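Local coordinates for transcriptional regulatory protein RcsB (Escherichia coli, PDB 5I4C) that serves as the response regulator of the Rcs stress phosphorelay, binding regulatory DNA, with or without RcsA, to control capsule synthesis, biofilm and cell-division genes, at the interface of chains A and B. Numbering follows the deposited sequence. Chains: chain A/B, Transcriptional regulatory protein RcsB.

The interface of chains A and B. Residues chain A 14-15, 109-110, 113; chain B 12-15.
A:Gln110 caps the start of helix 13-23 of B with its side-chain amide, while B:Ile14 reaches back between A:Lys109 and A:Pro113. Both chains are receiver domains of RcsB, here non-phosphorylated; the protein is a homodimer, though the structure alone does not show whether this two-fold pairing is the one used in the cell. The A:Gln110 chain is bent at chi2, which turns the amide toward the first turn of the helix. There A:Gln110 OE1, the amide oxygen, accepts a hydrogen bond from the backbone N of B:Ile14 at 2.9 Å. The bond is nearly straight, 160° at the hydrogen. Its donor is tilted 24° from the carbonyl plane. An acceptor at this N-terminal end should also be favoured by the helix dipole. B:Pro13 has no N-H to offer; its ring lies against the aliphatic part of A:Gln110, CD 3.9 Å from CB. Over one face of the amide, on the same side as the proline, comes the B:His12 ring. The CD2 corner of B:His12 leans onto that face, the two planes 51° apart, and lies 3.5 Å from A:Gln110 CD. B:Ile14 is the apolar counterpart. Its CG2 sits between the backbone N and the carbonyl carbon and packs against the A:Gln110 amide from the side opposite the histidine, whereas the extended CG1-CD1 arm points into chain A. The B:Ile14 CD1 methyl at the tip lies 3.7 Å from A:Pro113 CD and also touches the backbone carbonyl O of A:Lys109, so the branch is held between the 3-10 helix 109-111 and the start of helix 112-124. Nearer the two-fold axis the contact is looser: the A:Ile14 and B:Val15 side chains cross at about a right angle, CG2 to CG2, with the same pairing repeated between A:Val15 and B:Ile14. Beside them a water bridges the symmetry-related carbonyls, 2.8 Å from A:Ile14 O and 2.8 Å from B:Ile14 O.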
# COMPACT_ATOMS: atom_id res chain seq x y z
N ILE A 14 -2.41 4.42 0.45
CA ILE A 14 -1.01 3.96 0.48
C ILE A 14 -0.54 3.33 -0.83
O ILE A 14 0.64 3.32 -1.06
CB ILE A 14 -0.70 3.04 1.71
CG1 ILE A 14 0.78 3.20 2.14
CG2 ILE A 14 -1.07 1.64 1.41
CD1 ILE A 14 0.99 2.81 3.57
N VAL A 15 -1.43 2.74 -1.61
CA VAL A 15 -1.06 2.24 -2.93
C VAL A 15 -0.66 3.40 -3.84
O VAL A 15 0.39 3.36 -4.53
CB VAL A 15 -2.21 1.38 -3.56
CG1 VAL A 15 -1.88 0.98 -4.98
CG2 VAL A 15 -2.51 0.13 -2.73
N LYS A 109 -0.44 -5.71 -8.05
CA LYS A 109 -0.46 -4.47 -7.30
C LYS A 109 0.66 -4.43 -6.27
O LYS A 109 1.35 -3.42 -6.08
CB LYS A 109 -1.82 -4.34 -6.59
CG LYS A 109 -2.01 -2.99 -5.94
CD LYS A 109 -3.18 -2.93 -4.95
CE LYS A 109 -4.44 -2.95 -5.70
NZ LYS A 109 -5.53 -2.40 -4.90
N GLN A 110 0.84 -5.51 -5.54
CA GLN A 110 1.85 -5.44 -4.46
C GLN A 110 3.29 -5.26 -4.97
O GLN A 110 4.15 -4.89 -4.22
CB GLN A 110 1.74 -6.63 -3.54
CG GLN A 110 0.38 -6.69 -2.84
CD GLN A 110 0.14 -5.48 -1.94
OE1 GLN A 110 1.04 -5.06 -1.22
NE2 GLN A 110 -1.12 -4.92 -1.99
N PRO A 113 5.66 -0.94 -7.38
CA PRO A 113 6.76 0.01 -7.43
C PRO A 113 7.93 -0.45 -8.25
O PRO A 113 8.51 0.40 -8.91
CB PRO A 113 7.21 0.15 -5.96
CG PRO A 113 5.99 -0.21 -5.16
CD PRO A 113 5.24 -1.24 -5.99
N HIS B 12 1.42 -6.98 3.27
CA HIS B 12 1.30 -6.36 1.96
C HIS B 12 2.60 -5.65 1.63
O HIS B 12 2.94 -4.69 2.31
CB HIS B 12 0.13 -5.38 1.95
CG HIS B 12 -1.19 -6.03 1.79
ND1 HIS B 12 -2.09 -6.12 2.82
CD2 HIS B 12 -1.73 -6.68 0.76
CE1 HIS B 12 -3.17 -6.75 2.40
NE2 HIS B 12 -2.96 -7.12 1.15
N PRO B 13 3.36 -6.14 0.62
CA PRO B 13 4.65 -5.55 0.33
C PRO B 13 4.54 -4.06 0.03
O PRO B 13 5.38 -3.31 0.45
CB PRO B 13 5.13 -6.34 -0.88
CG PRO B 13 4.55 -7.66 -0.65
CD PRO B 13 3.19 -7.42 -0.05
N ILE B 14 3.48 -3.61 -0.65
CA ILE B 14 3.38 -2.16 -0.91
C ILE B 14 3.20 -1.32 0.35
O ILE B 14 3.53 -0.16 0.31
CB ILE B 14 2.31 -1.81 -2.00
CG1 ILE B 14 2.73 -0.54 -2.77
CG2 ILE B 14 0.97 -1.72 -1.39
CD1 ILE B 14 2.10 -0.47 -4.13
N VAL B 15 2.60 -1.85 1.40
CA VAL B 15 2.51 -1.14 2.67
C VAL B 15 3.90 -0.94 3.25
O VAL B 15 4.28 0.18 3.69
CB VAL B 15 1.56 -1.87 3.67
CG1 VAL B 15 1.58 -1.21 5.04
CG2 VAL B 15 0.12 -1.95 3.16
O HOH W 1 3.32 2.52 -0.60